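Local coordinates for protein Non-heme chloroperoxidase CPO-A1 (Streptomyces aureofaciens, PDB 1A8Q) that acts as a cofactor-free haloperoxidase of the alpha/beta hydrolase fold, able to brominate and possibly chlorinating in 7-chlorotetracycline biosynthesis, at residues D7-F12 with T61-G66; I50-R55 with N77-D82; T71-L76 with L100-G105. All blocks are in the same frame, centred on the assembly; numbering follows the deposited sequence.

Contact 1: D7-F12 with T61-G66; sequences DGVEIF and TPVWDG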
ATOM      1  N   ASP A   7     -16.045 -15.360  -3.505  1.00 19.38           N
ATOM      2  CA  ASP A   7     -17.244 -14.949  -2.803  1.00 21.65           C
ATOM      3  C   ASP A   7     -18.224 -14.155  -3.661  1.00 20.79           C
ATOM      4  O   ASP A   7     -19.203 -13.633  -3.095  1.00 21.49           O
ATOM      5  CB  ASP A   7     -16.914 -13.975  -1.665  1.00 24.84           C
ATOM      6  CG  ASP A   7     -16.005 -14.579  -0.620  1.00 27.99           C
ATOM      7  OD1 ASP A   7     -16.269 -15.732  -0.229  1.00 29.28           O
ATOM      8  OD2 ASP A   7     -15.062 -13.864  -0.215  1.00 29.32           O
ATOM      9  N   GLY A   8     -17.916 -13.936  -4.926  1.00 17.87           N
ATOM     10  CA  GLY A   8     -18.830 -13.206  -5.796  1.00 18.17           C
ATOM     11  C   GLY A   8     -18.576 -11.708  -5.761  1.00 16.73           C
ATOM     12  O   GLY A   8     -19.368 -10.946  -6.339  1.00 19.46           O
ATOM     13  N   VAL A   9     -17.465 -11.284  -5.181  1.00 14.23           N
ATOM     14  CA  VAL A   9     -17.156  -9.852  -5.103  1.00 12.82           C
ATOM     15  C   VAL A   9     -16.511  -9.430  -6.415  1.00 12.75           C
ATOM     16  O   VAL A   9     -15.744 -10.233  -6.949  1.00 13.03           O
ATOM     17  CB  VAL A   9     -16.243  -9.572  -3.907  1.00 13.26           C
ATOM     18  CG1 VAL A   9     -15.680  -8.165  -3.889  1.00 13.78           C
ATOM     19  CG2 VAL A   9     -17.098  -9.751  -2.635  1.00 14.24           C
ATOM     20  N   GLU A  10     -16.799  -8.236  -6.916  1.00 11.40           N
ATOM     21  CA  GLU A  10     -16.140  -7.833  -8.173  1.00 11.65           C
ATOM     22  C   GLU A  10     -14.966  -6.925  -7.853  1.00 11.50           C
ATOM     23  O   GLU A  10     -15.118  -5.837  -7.292  1.00 13.62           O
ATOM     24  CB  GLU A  10     -17.173  -7.100  -9.050  1.00 13.06           C
ATOM     25  CG  GLU A  10     -18.233  -8.066  -9.554  1.00 18.51           C
ATOM     26  CD  GLU A  10     -19.229  -7.388 -10.484  1.00 22.81           C
ATOM     27  OE1 GLU A  10     -19.680  -6.278 -10.172  1.00 24.27           O
ATOM     28  OE2 GLU A  10     -19.504  -7.978 -11.546  1.00 26.66           O
ATOM     29  N   ILE A  11     -13.757  -7.366  -8.227  1.00 10.38           N
ATOM     30  CA  ILE A  11     -12.563  -6.550  -7.970  1.00  9.00           C
ATOM     31  C   ILE A  11     -12.181  -5.884  -9.288  1.00  9.43           C
ATOM     32  O   ILE A  11     -11.918  -6.589 -10.273  1.00 10.65           O
ATOM     33  CB  ILE A  11     -11.418  -7.446  -7.478  1.00 10.02           C
ATOM     34  CG1 ILE A  11     -11.736  -7.989  -6.059  1.00 10.47           C
ATOM     35  CG2 ILE A  11     -10.065  -6.712  -7.404  1.00 10.19           C
ATOM     36  CD1 ILE A  11     -11.929  -6.939  -4.992  1.00 11.76           C
ATOM     37  N   PHE A  12     -12.201  -4.559  -9.283  1.00  6.78           N
ATOM     38  CA  PHE A  12     -11.868  -3.833 -10.531  1.00  7.89           C
ATOM     39  C   PHE A  12     -10.356  -3.751 -10.661  1.00  9.15           C
ATOM     40  O   PHE A  12      -9.698  -3.514  -9.644  1.00 10.13           O
ATOM     41  CB  PHE A  12     -12.421  -2.394 -10.431  1.00  8.50           C
ATOM     42  CG  PHE A  12     -12.161  -1.598 -11.706  1.00  9.64           C
ATOM     43  CD1 PHE A  12     -13.031  -1.720 -12.782  1.00 13.35           C
ATOM     44  CD2 PHE A  12     -11.081  -0.754 -11.767  1.00 13.24           C
ATOM     45  CE1 PHE A  12     -12.780  -0.970 -13.935  1.00 14.13           C
ATOM     46  CE2 PHE A  12     -10.824  -0.029 -12.936  1.00 15.00           C
ATOM     47  CZ  PHE A  12     -11.679  -0.152 -14.008  1.00 13.82           C
ATOM     48  N   THR A  61     -16.653  -3.814  -5.811  1.00  8.09           N
ATOM     49  CA  THR A  61     -17.973  -3.842  -5.089  1.00  8.41           C
ATOM     50  C   THR A  61     -17.909  -3.097  -3.794  1.00  9.43           C
ATOM     51  O   THR A  61     -17.026  -3.287  -2.956  1.00  7.73           O
ATOM     52  CB  THR A  61     -18.364  -5.307  -4.847  1.00  8.62           C
ATOM     53  OG1 THR A  61     -18.328  -6.054  -6.043  1.00  8.26           O
ATOM     54  CG2 THR A  61     -19.792  -5.423  -4.269  1.00 10.39           C
ATOM     55  N   PRO A  62     -18.903  -2.247  -3.467  1.00  8.17           N
ATOM     56  CA  PRO A  62     -18.981  -1.535  -2.221  1.00  8.42           C
ATOM     57  C   PRO A  62     -19.513  -2.475  -1.133  1.00  9.25           C
ATOM     58  O   PRO A  62     -20.676  -2.432  -0.723  1.00 10.07           O
ATOM     59  CB  PRO A  62     -19.995  -0.404  -2.494  1.00  8.97           C
ATOM     60  CG  PRO A  62     -20.831  -0.902  -3.622  1.00  9.22           C
ATOM     61  CD  PRO A  62     -19.941  -1.825  -4.453  1.00  8.27           C
ATOM     62  N   VAL A  63     -18.655  -3.391  -0.680  1.00 10.38           N
ATOM     63  CA  VAL A  63     -19.020  -4.413   0.296  1.00 10.57           C
ATOM     64  C   VAL A  63     -19.111  -3.870   1.705  1.00  9.71           C
ATOM     65  O   VAL A  63     -18.513  -2.867   2.073  1.00 10.26           O
ATOM     66  CB  VAL A  63     -18.038  -5.610   0.311  1.00 11.99           C
ATOM     67  CG1 VAL A  63     -17.968  -6.320  -1.031  1.00 14.52           C
ATOM     68  CG2 VAL A  63     -16.634  -5.146   0.717  1.00 13.79           C
ATOM     69  N   TRP A  64     -19.867  -4.669   2.514  1.00  9.08           N
ATOM     70  CA  TRP A  64     -19.950  -4.369   3.932  1.00  9.85           C
ATOM     71  C   TRP A  64     -18.810  -5.092   4.705  1.00 10.24           C
ATOM     72  O   TRP A  64     -18.338  -4.499   5.671  1.00 12.16           O
ATOM     73  CB  TRP A  64     -21.288  -4.953   4.494  1.00  8.99           C
ATOM     74  CG  TRP A  64     -21.381  -4.819   5.987  1.00  9.05           C
ATOM     75  CD1 TRP A  64     -21.388  -5.871   6.868  1.00 11.16           C
ATOM     76  CD2 TRP A  64     -21.368  -3.629   6.754  1.00 10.14           C
ATOM     77  NE1 TRP A  64     -21.393  -5.388   8.160  1.00 11.20           N
ATOM     78  CE2 TRP A  64     -21.378  -4.016   8.121  1.00 11.35           C
ATOM     79  CE3 TRP A  64     -21.383  -2.256   6.494  1.00  9.39           C
ATOM     80  CZ2 TRP A  64     -21.376  -3.094   9.157  1.00 13.10           C
ATOM     81  CZ3 TRP A  64     -21.378  -1.328   7.509  1.00  9.53           C
ATOM     82  CH2 TRP A  64     -21.414  -1.764   8.849  1.00 12.64           C
ATOM     83  N   ASP A  65     -18.564  -6.317   4.280  1.00 11.72           N
ATOM     84  CA  ASP A  65     -17.732  -7.148   5.166  1.00 15.41           C
ATOM     85  C   ASP A  65     -16.391  -7.491   4.534  1.00 12.50           C
ATOM     86  O   ASP A  65     -16.147  -7.182   3.376  1.00 12.71           O
ATOM     87  CB  ASP A  65     -18.462  -8.498   5.393  1.00 21.61           C
ATOM     88  CG  ASP A  65     -19.238  -8.923   4.186  1.00 28.21           C
ATOM     89  OD1 ASP A  65     -18.746  -9.097   3.050  1.00 32.09           O
ATOM     90  OD2 ASP A  65     -20.493  -9.050   4.368  1.00 33.40           O
ATOM     91  N   GLY A  66     -15.598  -8.184   5.366  1.00 10.58           N
ATOM     92  CA  GLY A  66     -14.315  -8.642   4.822  1.00 11.15           C
ATOM     93  C   GLY A  66     -13.225  -7.608   4.821  1.00 10.80           C
ATOM     94  O   GLY A  66     -12.245  -7.793   4.051  1.00 10.39           O
TER
HETATM   95  O   HOH W   1     -20.488  -5.936  -7.617  1.00 19.84           O
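The carbonyl of Glu10 is the flat group that meets Thr61 directly. Its oxygen takes the backbone N-H of Thr61 in the carbonyl plane, with Thr61 N 2.9 Å from Glu10 O and a C=O...N angle of 154°. The backbone N-H of Glu10 is held by the same threonine. Glu10 N donates to Thr61 OG1 at 2.8 Å, with an N-H...O angle of 158°. One residue thus grips both backbone polar groups of another. The pair of bonds ties the loop to the strand, with a hydroxyl as one acceptor.

The Thr61 torsion makes this possible. OG1 lies beside its own backbone N (chi1 -53°), which aims N-H and hydroxyl at the same residue. A water extends the grip on the hydroxyl side. It lies 2.7 Å from Thr61 OG1 and donates to Glu10 OE1, also at 2.7 Å. The carboxylate is thereby tied to the loop through solvent, with the glutamate chain extended beyond CG.

The apolar part is small. Val9 CG1 lies 4.0 Å from Thr61 CB. Its other branch, CG2, reaches Val63 CG1 at 3.9 Å, the two valine side chains crossing at about a right angle. An inverse gamma turn centred on Pro62 lies between the loop's two touching residues. Its bond, Val63 N to Thr61 O, is weak.

The contact is partly buried and lies away from the catalytic triad. Both valines also touch Arg55. Tyr67 OH bonds to Val63 O. Val9 lies just before strand 10-16 and Glu10 begins it. The contact joins this strand start, beside edge strand 2-4, to the loop between strand 48-52 and helix 69-82.

Contact 2: I50-R55 with N77-D82; sequences IAHDRR and NDLLTD
A sheet strand packs here against the helix that follows it, in the crossover from strand 48-52 through helix 69-82 to strand 88-93. Leu79 is the helix residue that makes the contact, and it does so with one methyl. Its CD2 lies between two strand side chains, 4.0 Å from His52 CB and 4.3 Å from Ile50 CG2. Ile50 and His52 sit two apart on the strand and point to the helix side, while Ala51 between them points away.

The same methyl also meets the root of the imidazole, 4.0 Å from His52 CG and 4.1 Å from His52 ND1. The approach to the ring is oblique. His52 CG takes the crowded position between backbone N and carbonyl carbon (chi1 56°), which stands the ring up from the strand next to the leucine. With CG anti to the backbone N (chi1 176°), Leu79 carries CD2 toward His52 and Ile50.

The far end of the imidazole has a polar partner. NE2 bonds to Glu99 OE2, and Glu99 also forms a salt bridge with Arg54. This pairing would probably hold the ring's rotation. Leu79 touches Tyr13 of strand 10-16 as well.

Within the helix, Asn77 O accepts twice from Thr81. Thr81 N is 2.9 Å and Thr81 OG1 2.8 Å from Asn77 O; the two reach it from opposite faces of the carbonyl plane, the hydroxyl 35° out of it.

All three touching residues are buried, yet only 104 Å² is shared. Strand 48-52, helix 69-82 and strand 88-93 form a beta-alpha-beta crossover of the alpha/beta hydrolase fold, and Leu79 packs the helix on the sheet.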
ATOM      1  N   ILE A  50      -0.211  -4.143 -13.362  1.00  7.45           N
ATOM      2  CA  ILE A  50      -1.581  -4.417 -12.976  1.00  8.89           C
ATOM      3  C   ILE A  50      -1.854  -3.709 -11.652  1.00  7.20           C
ATOM      4  O   ILE A  50      -1.016  -3.710 -10.756  1.00  7.65           O
ATOM      5  CB  ILE A  50      -1.793  -5.939 -12.761  1.00  9.79           C
ATOM      6  CG1 ILE A  50      -1.816  -6.647 -14.131  1.00 13.46           C
ATOM      7  CG2 ILE A  50      -3.099  -6.277 -12.051  1.00 10.64           C
ATOM      8  CD1 ILE A  50      -1.378  -8.090 -14.047  1.00 16.73           C
ATOM      9  N   ALA A  51      -3.046  -3.076 -11.528  1.00  6.28           N
ATOM     10  CA  ALA A  51      -3.326  -2.441 -10.221  1.00  6.16           C
ATOM     11  C   ALA A  51      -4.822  -2.582  -9.951  1.00  7.68           C
ATOM     12  O   ALA A  51      -5.652  -2.133 -10.736  1.00  7.68           O
ATOM     13  CB  ALA A  51      -2.920  -0.976 -10.159  1.00  6.61           C
ATOM     14  N   HIS A  52      -5.129  -3.292  -8.848  1.00  6.07           N
ATOM     15  CA  HIS A  52      -6.517  -3.573  -8.520  1.00  7.26           C
ATOM     16  C   HIS A  52      -6.992  -2.609  -7.450  1.00  6.87           C
ATOM     17  O   HIS A  52      -6.205  -1.952  -6.775  1.00  9.32           O
ATOM     18  CB  HIS A  52      -6.741  -5.004  -7.979  1.00  8.42           C
ATOM     19  CG  HIS A  52      -5.905  -5.325  -6.775  1.00 10.54           C
ATOM     20  ND1 HIS A  52      -4.540  -5.235  -6.782  1.00 10.20           N
ATOM     21  CD2 HIS A  52      -6.264  -5.720  -5.512  1.00 10.83           C
ATOM     22  CE1 HIS A  52      -4.048  -5.585  -5.611  1.00 11.63           C
ATOM     23  NE2 HIS A  52      -5.072  -5.895  -4.814  1.00 10.78           N
ATOM     24  N   ASP A  53      -8.318  -2.486  -7.340  1.00  5.16           N
ATOM     25  CA  ASP A  53      -8.925  -1.688  -6.297  1.00  5.47           C
ATOM     26  C   ASP A  53      -9.416  -2.666  -5.196  1.00  3.89           C
ATOM     27  O   ASP A  53     -10.141  -3.622  -5.512  1.00  5.00           O
ATOM     28  CB  ASP A  53     -10.188  -0.984  -6.837  1.00  6.26           C
ATOM     29  CG  ASP A  53      -9.860   0.127  -7.850  1.00  8.60           C
ATOM     30  OD1 ASP A  53      -8.698   0.529  -8.025  1.00  8.65           O
ATOM     31  OD2 ASP A  53     -10.837   0.627  -8.462  1.00  8.26           O
ATOM     32  N   ARG A  54      -8.970  -2.410  -3.983  1.00  5.40           N
ATOM     33  CA  ARG A  54      -9.348  -3.297  -2.845  1.00  5.70           C
ATOM     34  C   ARG A  54     -10.871  -3.298  -2.710  1.00  6.72           C
ATOM     35  O   ARG A  54     -11.533  -2.324  -3.059  1.00  6.47           O
ATOM     36  CB  ARG A  54      -8.682  -2.739  -1.595  1.00  6.13           C
ATOM     37  CG  ARG A  54      -8.936  -3.555  -0.303  1.00  6.31           C
ATOM     38  CD  ARG A  54      -7.963  -3.127   0.820  1.00  6.91           C
ATOM     39  NE  ARG A  54      -6.604  -3.468   0.350  1.00  7.52           N
ATOM     40  CZ  ARG A  54      -5.671  -2.573   0.091  1.00  6.66           C
ATOM     41  NH1 ARG A  54      -5.764  -1.259   0.263  1.00  6.99           N
ATOM     42  NH2 ARG A  54      -4.485  -3.025  -0.382  1.00  9.32           N
ATOM     43  N   ARG A  55     -11.435  -4.393  -2.220  1.00  5.35           N
ATOM     44  CA  ARG A  55     -12.899  -4.455  -2.001  1.00  8.01           C
ATOM     45  C   ARG A  55     -13.323  -3.196  -1.284  1.00  6.55           C
ATOM     46  O   ARG A  55     -12.694  -2.655  -0.392  1.00  6.57           O
ATOM     47  CB  ARG A  55     -13.257  -5.706  -1.179  1.00  8.09           C
ATOM     48  CG  ARG A  55     -12.627  -5.644   0.217  1.00  8.14           C
ATOM     49  CD  ARG A  55     -12.590  -7.040   0.828  1.00 12.43           C
ATOM     50  NE  ARG A  55     -13.887  -7.620   1.098  1.00 14.65           N
ATOM     51  CZ  ARG A  55     -14.452  -8.683   0.534  1.00 13.33           C
ATOM     52  NH1 ARG A  55     -13.972  -9.450  -0.413  1.00 13.73           N
ATOM     53  NH2 ARG A  55     -15.670  -9.032   0.973  1.00 12.12           N
ATOM     54  N   ASN A  77      -5.102 -13.318  -4.086  1.00 10.49           N
ATOM     55  CA  ASN A  77      -4.869 -14.661  -4.633  1.00 11.02           C
ATOM     56  C   ASN A  77      -5.803 -14.984  -5.782  1.00 13.56           C
ATOM     57  O   ASN A  77      -5.410 -15.586  -6.793  1.00 13.33           O
ATOM     58  CB  ASN A  77      -4.976 -15.727  -3.531  1.00 12.95           C
ATOM     59  CG  ASN A  77      -4.789 -17.133  -4.086  1.00 14.15           C
ATOM     60  OD1 ASN A  77      -5.681 -17.985  -4.066  1.00 20.43           O
ATOM     61  ND2 ASN A  77      -3.622 -17.371  -4.622  1.00 16.18           N
ATOM     62  N   ASP A  78      -7.079 -14.590  -5.664  1.00 12.49           N
ATOM     63  CA  ASP A  78      -8.042 -14.865  -6.740  1.00 12.25           C
ATOM     64  C   ASP A  78      -7.646 -14.125  -8.018  1.00 12.12           C
ATOM     65  O   ASP A  78      -7.782 -14.710  -9.091  1.00 13.14           O
ATOM     66  CB  ASP A  78      -9.479 -14.483  -6.352  1.00 12.99           C
ATOM     67  CG  ASP A  78     -10.117 -15.453  -5.367  1.00 15.28           C
ATOM     68  OD1 ASP A  78      -9.620 -16.598  -5.213  1.00 15.17           O
ATOM     69  OD2 ASP A  78     -11.107 -15.056  -4.736  1.00 14.82           O
ATOM     70  N   LEU A  79      -7.140 -12.905  -7.911  1.00 12.55           N
ATOM     71  CA  LEU A  79      -6.751 -12.127  -9.089  1.00 12.10           C
ATOM     72  C   LEU A  79      -5.526 -12.753  -9.753  1.00 12.96           C
ATOM     73  O   LEU A  79      -5.497 -12.945 -10.965  1.00 12.36           O
ATOM     74  CB  LEU A  79      -6.431 -10.688  -8.647  1.00 12.80           C
ATOM     75  CG  LEU A  79      -5.910  -9.758  -9.753  1.00 14.96           C
ATOM     76  CD1 LEU A  79      -7.011  -9.378 -10.713  1.00 16.08           C
ATOM     77  CD2 LEU A  79      -5.304  -8.510  -9.111  1.00 16.94           C
ATOM     78  N   LEU A  80      -4.537 -13.148  -8.954  1.00 12.64           N
ATOM     79  CA  LEU A  80      -3.323 -13.760  -9.522  1.00 14.87           C
ATOM     80  C   LEU A  80      -3.626 -15.117 -10.131  1.00 14.34           C
ATOM     81  O   LEU A  80      -3.069 -15.471 -11.170  1.00 15.45           O
ATOM     82  CB  LEU A  80      -2.266 -13.925  -8.431  1.00 15.84           C
ATOM     83  CG  LEU A  80      -1.720 -12.657  -7.769  1.00 19.13           C
ATOM     84  CD1 LEU A  80      -0.565 -13.033  -6.831  1.00 20.02           C
ATOM     85  CD2 LEU A  80      -1.257 -11.585  -8.729  1.00 20.26           C
ATOM     86  N   THR A  81      -4.547 -15.867  -9.530  1.00 13.91           N
ATOM     87  CA  THR A  81      -4.925 -17.168 -10.061  1.00 15.56           C
ATOM     88  C   THR A  81      -5.777 -17.073 -11.317  1.00 17.06           C
ATOM     89  O   THR A  81      -5.555 -17.813 -12.289  1.00 17.38           O
ATOM     90  CB  THR A  81      -5.711 -17.959  -8.978  1.00 16.58           C
ATOM     91  OG1 THR A  81      -4.826 -18.100  -7.846  1.00 17.22           O
ATOM     92  CG2 THR A  81      -6.112 -19.318  -9.521  1.00 18.34           C
ATOM     93  N   ASP A  82      -6.747 -16.157 -11.332  1.00 16.72           N
ATOM     94  CA  ASP A  82      -7.616 -15.975 -12.498  1.00 18.07           C
ATOM     95  C   ASP A  82      -6.795 -15.602 -13.729  1.00 17.70           C
ATOM     96  O   ASP A  82      -7.088 -16.045 -14.844  1.00 17.98           O
ATOM     97  CB  ASP A  82      -8.616 -14.843 -12.230  1.00 22.01           C
ATOM     98  CG  ASP A  82      -9.590 -14.527 -13.345  1.00 27.30           C
ATOM     99  OD1 ASP A  82     -10.068 -15.449 -14.043  1.00 29.79           O
ATOM    100  OD2 ASP A  82      -9.990 -13.353 -13.505  1.00 29.97           O
TER

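Contact 3: T71-L76 with L100-G105; sequences TFADDL and LARYVG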
ATOM      1  N   THR A  71      -8.874 -11.661   4.201  1.00  8.93           N
ATOM      2  CA  THR A  71      -9.746 -11.515   3.026  1.00  7.99           C
ATOM      3  C   THR A  71      -9.027 -10.734   1.926  1.00  9.31           C
ATOM      4  O   THR A  71      -9.146 -11.145   0.771  1.00 10.19           O
ATOM      5  CB  THR A  71     -11.015 -10.732   3.423  1.00  7.97           C
ATOM      6  OG1 THR A  71     -11.717 -11.537   4.417  1.00 11.07           O
ATOM      7  CG2 THR A  71     -11.945 -10.555   2.243  1.00 10.52           C
ATOM      8  N   PHE A  72      -8.357  -9.643   2.274  1.00  7.76           N
ATOM      9  CA  PHE A  72      -7.619  -8.897   1.215  1.00  6.79           C
ATOM     10  C   PHE A  72      -6.602  -9.792   0.506  1.00  9.54           C
ATOM     11  O   PHE A  72      -6.481  -9.745  -0.717  1.00  9.74           O
ATOM     12  CB  PHE A  72      -6.847  -7.714   1.811  1.00  7.31           C
ATOM     13  CG  PHE A  72      -7.728  -6.693   2.510  1.00  7.15           C
ATOM     14  CD1 PHE A  72      -9.032  -6.475   2.102  1.00  8.10           C
ATOM     15  CD2 PHE A  72      -7.203  -5.975   3.583  1.00  7.78           C
ATOM     16  CE1 PHE A  72      -9.807  -5.533   2.793  1.00  7.40           C
ATOM     17  CE2 PHE A  72      -7.967  -5.029   4.245  1.00  9.87           C
ATOM     18  CZ  PHE A  72      -9.275  -4.809   3.818  1.00  7.91           C
ATOM     19  N   ALA A  73      -5.875 -10.604   1.298  1.00  9.66           N
ATOM     20  CA  ALA A  73      -4.890 -11.503   0.660  1.00 10.10           C
ATOM     21  C   ALA A  73      -5.530 -12.548  -0.211  1.00 10.00           C
ATOM     22  O   ALA A  73      -5.006 -12.958  -1.253  1.00 10.31           O
ATOM     23  CB  ALA A  73      -4.088 -12.189   1.795  1.00  9.71           C
ATOM     24  N   ASP A  74      -6.705 -13.094   0.132  1.00  8.50           N
ATOM     25  CA  ASP A  74      -7.369 -14.108  -0.642  1.00  9.57           C
ATOM     26  C   ASP A  74      -7.944 -13.476  -1.920  1.00 10.03           C
ATOM     27  O   ASP A  74      -8.043 -14.136  -2.947  1.00 11.09           O
ATOM     28  CB  ASP A  74      -8.460 -14.878   0.105  1.00 11.85           C
ATOM     29  CG  ASP A  74      -7.903 -15.733   1.236  1.00 12.73           C
ATOM     30  OD1 ASP A  74      -6.698 -15.914   1.358  1.00 14.05           O
ATOM     31  OD2 ASP A  74      -8.737 -16.216   2.067  1.00 15.68           O
ATOM     32  N   ASP A  75      -8.429 -12.229  -1.794  1.00 10.58           N
ATOM     33  CA  ASP A  75      -8.878 -11.528  -3.006  1.00 10.00           C
ATOM     34  C   ASP A  75      -7.688 -11.345  -3.950  1.00 10.02           C
ATOM     35  O   ASP A  75      -7.872 -11.604  -5.146  1.00 10.57           O
ATOM     36  CB  ASP A  75      -9.468 -10.163  -2.656  1.00 10.51           C
ATOM     37  CG  ASP A  75     -10.825 -10.244  -1.958  1.00 11.49           C
ATOM     38  OD1 ASP A  75     -11.461 -11.293  -1.852  1.00 11.00           O
ATOM     39  OD2 ASP A  75     -11.264  -9.146  -1.524  1.00 11.47           O
ATOM     40  N   LEU A  76      -6.522 -11.000  -3.442  1.00 10.14           N
ATOM     41  CA  LEU A  76      -5.316 -10.882  -4.276  1.00 10.12           C
ATOM     42  C   LEU A  76      -4.983 -12.239  -4.884  1.00 10.46           C
ATOM     43  O   LEU A  76      -4.722 -12.354  -6.092  1.00  9.92           O
ATOM     44  CB  LEU A  76      -4.170 -10.293  -3.443  1.00 10.04           C
ATOM     45  CG  LEU A  76      -2.795 -10.243  -4.141  1.00 10.81           C
ATOM     46  CD1 LEU A  76      -2.892  -9.264  -5.310  1.00 12.14           C
ATOM     47  CD2 LEU A  76      -1.707  -9.808  -3.175  1.00 10.76           C
ATOM     48  N   LEU A 100       0.205  -7.665   1.136  1.00  6.44           N
ATOM     49  CA  LEU A 100       1.358  -8.360   0.520  1.00  7.26           C
ATOM     50  C   LEU A 100       1.930  -9.374   1.534  1.00  7.69           C
ATOM     51  O   LEU A 100       2.001 -10.536   1.178  1.00  9.21           O
ATOM     52  CB  LEU A 100       2.412  -7.325   0.161  1.00  8.35           C
ATOM     53  CG  LEU A 100       3.498  -7.787  -0.839  1.00  9.46           C
ATOM     54  CD1 LEU A 100       4.321  -6.567  -1.309  1.00 10.52           C
ATOM     55  CD2 LEU A 100       4.455  -8.749  -0.168  1.00 12.59           C
ATOM     56  N   ALA A 101       2.140  -8.908   2.739  1.00  9.93           N
ATOM     57  CA  ALA A 101       2.700  -9.836   3.770  1.00  9.99           C
ATOM     58  C   ALA A 101       1.787 -10.993   4.048  1.00 10.50           C
ATOM     59  O   ALA A 101       2.196 -12.178   4.138  1.00 10.42           O
ATOM     60  CB  ALA A 101       2.973  -9.006   5.005  1.00 10.46           C
ATOM     61  N   ARG A 102       0.479 -10.755   4.218  1.00 10.37           N
ATOM     62  CA  ARG A 102      -0.436 -11.847   4.529  1.00 11.67           C
ATOM     63  C   ARG A 102      -0.643 -12.752   3.346  1.00 10.34           C
ATOM     64  O   ARG A 102      -0.858 -13.943   3.511  1.00 11.67           O
ATOM     65  CB  ARG A 102      -1.748 -11.269   5.130  1.00 12.27           C
ATOM     66  CG  ARG A 102      -2.748 -12.363   5.482  1.00 13.32           C
ATOM     67  CD  ARG A 102      -2.264 -13.285   6.608  1.00 16.21           C
ATOM     68  NE  ARG A 102      -1.611 -12.548   7.657  1.00 17.36           N
ATOM     69  CZ  ARG A 102      -2.240 -11.987   8.692  1.00 20.85           C
ATOM     70  NH1 ARG A 102      -3.559 -12.100   8.776  1.00 20.31           N
ATOM     71  NH2 ARG A 102      -1.512 -11.336   9.599  1.00 22.43           N
ATOM     72  N   TYR A 103      -0.545 -12.261   2.081  1.00  9.12           N
ATOM     73  CA  TYR A 103      -0.538 -13.129   0.918  1.00  8.65           C
ATOM     74  C   TYR A 103       0.656 -14.109   0.982  1.00  9.59           C
ATOM     75  O   TYR A 103       0.409 -15.301   0.753  1.00 10.96           O
ATOM     76  CB  TYR A 103      -0.464 -12.263  -0.387  1.00 10.79           C
ATOM     77  CG  TYR A 103      -0.384 -13.179  -1.598  1.00 12.29           C
ATOM     78  CD1 TYR A 103      -1.466 -13.788  -2.199  1.00 12.81           C
ATOM     79  CD2 TYR A 103       0.895 -13.419  -2.103  1.00 13.79           C
ATOM     80  CE1 TYR A 103      -1.291 -14.639  -3.291  1.00 12.41           C
ATOM     81  CE2 TYR A 103       1.085 -14.266  -3.182  1.00 13.30           C
ATOM     82  CZ  TYR A 103       0.002 -14.860  -3.754  1.00 13.24           C
ATOM     83  OH  TYR A 103       0.209 -15.694  -4.828  1.00 15.05           O
ATOM     84  N   VAL A 104       1.825 -13.617   1.321  1.00 10.76           N
ATOM     85  CA  VAL A 104       2.978 -14.551   1.435  1.00 12.57           C
ATOM     86  C   VAL A 104       2.707 -15.575   2.545  1.00 12.72           C
ATOM     87  O   VAL A 104       2.922 -16.802   2.390  1.00 13.32           O
ATOM     88  CB  VAL A 104       4.262 -13.764   1.659  1.00 13.68           C
ATOM     89  CG1 VAL A 104       5.442 -14.655   2.077  1.00 14.07           C
ATOM     90  CG2 VAL A 104       4.642 -13.048   0.350  1.00 14.22           C
ATOM     91  N   GLY A 105       2.188 -15.098   3.657  1.00 10.65           N
ATOM     92  CA  GLY A 105       1.952 -15.978   4.817  1.00 14.44           C
ATOM     93  C   GLY A 105       0.939 -17.053   4.498  1.00 17.78           C
ATOM     94  O   GLY A 105       1.061 -18.189   4.978  1.00 19.40           O
TER
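Segments 71-76 and 100-105, of helices 69-82 and 96-107, cross at -73° with their axes 8.2 Å apart, and Ala73 and Tyr103 mark the nearest CA pair at 4.7 Å. This close approach is made with the methyl of Ala73, which points at the second helix and rests on its backbone. Ala73 CB is 3.6 Å from Tyr103 N and 3.8 Å from Arg102 C.

Tyr103 provides the larger side chain. With CG anti to the backbone N (chi1 177°), the ring leaves helix 96-107 and lies alongside helix 69-82. Ala73 O lies at the ring edge, in its plane, 3.8 Å from Tyr103 CD1. Leu76, one turn further on, crosses the tyrosine at about a right angle. Its CD2 meets Tyr103 CB and Tyr103 CG, each at 3.9 Å. Further along, the ring touches Asn77 and Leu80 of the same helix as Leu76, and it also meets the ring of His107.

Arg102 contributes its aliphatic part. Arg102 CG packs on Ala73 CB at 3.9 Å. The chain then bends at chi2 and chi3 and carries the guanidinium away. NE forms a salt bridge with Asp207 and NH1 with Asp70, which probably offset its charge, while the stem stays apolar.

The contact is buried and the touching side chains meet through carbon. Helix 69-82 packs across helix 96-107 here. Helix 96-107 follows catalytic Ser94 directly after strand 88-93, the strand-turn-helix arrangement of the nucleophile elbow in alpha/beta hydrolases.

Strand 10-16, the second of the chain, holds the first partner. Contact 1 closes a long loop by bringing 61-66 back to it. Contact 2 opens at strand 48-52, inside that loop, and closes on helix 69-82 beyond it, so the two cross. They share the sheet, where Phe12 O and Asp53 N are probably hydrogen-bonded. Contact 3 starts at 71-76, after contact 1 has closed, and before contact 2 closes at 77-82. It therefore crosses contact 2 and follows contact 1 in series. Contacts 2 and 3 share helix 69-82, and Arg55 reaches Asp75 in a salt bridge between them. Together they tie strands 10-16 and 48-52 to helices 69-82 and 96-107.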